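Local coordinates for protein carbonic anhydrase (Geobacillus kaustophilus, PDB 3VNP) that catalyses the reversible hydration of carbon dioxide to hydrogencarbonate as a gamma-class carbonic anhydrase with magnesium or zinc in its active site, at residues A[70-74]-A[86-91]. Residues are numbered along the deposited sequence; the frame is centred on the assembly and turned at random.
Sequences NPLII and LHSAIV. With MG (magnesium ion), chain E.
Leu-72, Ser-88 and Ile-73 lose the most surface here, within 458 Å² buried in all. Residues 72-74 run parallel to 90-91 with Ile-73 opposite Ile-90 (CA-CA 4.8 Å) and Ile-74 opposite Val-91 (4.9 Å). Ile-73 bonds through both backbone atoms: its N donates to Ala-89 O (3.1 Å, 144°) and its O accepts from Val-91 N (2.8 Å, 166°). Its side chain shares a sheet face with Ile-90, CB to CG2 4.5 Å; Ile-74 and Val-91 share the other. Leu-72 (chi1 t, chi2 p) reaches inward, its CD1 lying 4.1 Å from Leu-86 CB and 4.2 Å from Ala-89 CB. These are successive coils of the left-handed parallel beta-helix built from hexapeptide repeats, the fold of gamma-class carbonic anhydrases. Ser-88, with positive phi (48/42), makes the corner between strands 85-87 and 90-91; its OG (chi1 m) donates to Asn-70 O (2.8 Å) and also hydrogen-bonds Ser-67 N. A water donates to Pro-71 O (2.7 Å) and Ser-88 O (2.9 Å). Just before the corner, His-87 points away from 70-74 and binds magnesium through NE2 (2.4 Å), alongside His-65 of the same chain and His-82 of a second subunit, while its ND1 hydrogen-bonds Asp-105.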
loop_
_atom_site.group_PDB
_atom_site.type_symbol
_atom_site.label_atom_id
_atom_site.label_comp_id
_atom_site.label_asym_id
_atom_site.label_seq_id
_atom_site.Cartn_x
_atom_site.Cartn_y
_atom_site.Cartn_z
ATOM N N ASN A 70 -16.271 -16.039 6.074
ATOM C CA ASN A 70 -16.284 -15.650 4.671
ATOM C C ASN A 70 -14.964 -15.986 3.994
ATOM O O ASN A 70 -14.005 -15.215 4.039
ATOM C CB ASN A 70 -16.577 -14.156 4.551
ATOM C CG ASN A 70 -17.945 -13.790 5.088
ATOM O OD1 ASN A 70 -18.104 -12.760 5.733
ATOM N ND2 ASN A 70 -18.944 -14.628 4.813
ATOM N N PRO A 71 -14.901 -17.144 3.335
ATOM C CA PRO A 71 -13.658 -17.527 2.669
ATOM C C PRO A 71 -13.252 -16.561 1.569
ATOM O O PRO A 71 -14.092 -15.860 0.996
ATOM C CB PRO A 71 -13.978 -18.914 2.122
ATOM C CG PRO A 71 -15.415 -18.775 1.744
ATOM C CD PRO A 71 -16.000 -18.049 2.957
ATOM N N LEU A 72 -11.953 -16.535 1.287
ATOM C CA LEU A 72 -11.392 -15.697 0.237
ATOM C C LEU A 72 -11.067 -16.643 -0.923
ATOM O O LEU A 72 -10.136 -17.444 -0.836
ATOM C CB LEU A 72 -10.116 -15.004 0.739
ATOM C CG LEU A 72 -9.327 -14.157 -0.268
ATOM C CD1 LEU A 72 -10.204 -13.035 -0.804
ATOM C CD2 LEU A 72 -8.087 -13.583 0.398
ATOM N N ILE A 73 -11.848 -16.563 -1.994
ATOM C CA ILE A 73 -11.634 -17.429 -3.153
ATOM C C ILE A 73 -11.172 -16.660 -4.385
ATOM O O ILE A 73 -11.820 -15.708 -4.814
ATOM C CB ILE A 73 -12.934 -18.212 -3.544
ATOM C CG1 ILE A 73 -13.262 -19.283 -2.500
ATOM C CG2 ILE A 73 -12.761 -18.877 -4.907
ATOM C CD1 ILE A 73 -13.837 -18.737 -1.246
ATOM N N ILE A 74 -10.056 -17.089 -4.961
ATOM C CA ILE A 74 -9.514 -16.462 -6.160
ATOM C C ILE A 74 -9.303 -17.575 -7.183
ATOM O O ILE A 74 -8.301 -18.282 -7.129
ATOM C CB ILE A 74 -8.158 -15.786 -5.877
ATOM C CG1 ILE A 74 -8.310 -14.752 -4.759
ATOM C CG2 ILE A 74 -7.626 -15.141 -7.151
ATOM C CD1 ILE A 74 -7.022 -14.052 -4.394
ATOM N N LEU A 86 -7.870 -7.409 -0.798
ATOM C CA LEU A 86 -8.933 -8.366 -1.065
ATOM C C LEU A 86 -9.352 -8.878 0.289
ATOM O O LEU A 86 -8.566 -9.510 0.991
ATOM C CB LEU A 86 -8.429 -9.524 -1.932
ATOM C CG LEU A 86 -7.954 -9.161 -3.340
ATOM C CD1 LEU A 86 -7.453 -10.408 -4.050
ATOM C CD2 LEU A 86 -9.093 -8.526 -4.115
ATOM N N HIS A 87 -10.590 -8.589 0.667
ATOM C CA HIS A 87 -11.081 -9.010 1.965
ATOM C C HIS A 87 -12.306 -9.906 1.838
ATOM O O HIS A 87 -13.394 -9.434 1.522
ATOM C CB HIS A 87 -11.401 -7.774 2.800
ATOM C CG HIS A 87 -11.170 -7.963 4.265
ATOM N ND1 HIS A 87 -12.118 -8.509 5.106
ATOM C CD2 HIS A 87 -10.088 -7.701 5.036
ATOM C CE1 HIS A 87 -11.629 -8.573 6.332
ATOM N NE2 HIS A 87 -10.398 -8.091 6.315
ATOM N N SER A 88 -12.118 -11.201 2.089
ATOM C CA SER A 88 -13.208 -12.169 1.997
ATOM C C SER A 88 -13.958 -11.975 0.693
ATOM O O SER A 88 -15.186 -12.018 0.658
ATOM C CB SER A 88 -14.175 -12.003 3.163
ATOM O OG SER A 88 -13.604 -12.484 4.359
ATOM N N ALA A 89 -13.209 -11.748 -0.378
ATOM C CA ALA A 89 -13.810 -11.539 -1.682
ATOM C C ALA A 89 -13.817 -12.838 -2.464
ATOM O O ALA A 89 -13.057 -13.761 -2.162
ATOM C CB ALA A 89 -13.037 -10.476 -2.451
ATOM N N ILE A 90 -14.691 -12.901 -3.462
ATOM C CA ILE A 90 -14.810 -14.062 -4.322
ATOM C C ILE A 90 -14.583 -13.575 -5.744
ATOM O O ILE A 90 -15.446 -12.932 -6.336
ATOM C CB ILE A 90 -16.201 -14.695 -4.185
ATOM C CG1 ILE A 90 -16.388 -15.168 -2.745
ATOM C CG2 ILE A 90 -16.357 -15.868 -5.154
ATOM C CD1 ILE A 90 -17.780 -15.620 -2.430
ATOM N N VAL A 91 -13.401 -13.866 -6.277
ATOM C CA VAL A 91 -13.030 -13.446 -7.624
ATOM C C VAL A 91 -13.116 -14.642 -8.566
ATOM O O VAL A 91 -12.374 -15.616 -8.411
ATOM C CB VAL A 91 -11.586 -12.881 -7.644
ATOM C CG1 VAL A 91 -11.310 -12.199 -8.965
ATOM C CG2 VAL A 91 -11.385 -11.917 -6.481
HETATM MG MG MG E . -8.794 -7.942 8.077
HETATM O O HOH W 1 -16.353 -14.509 1.444
HETATM O O HOH W 2 -9.165 -7.495 10.441
#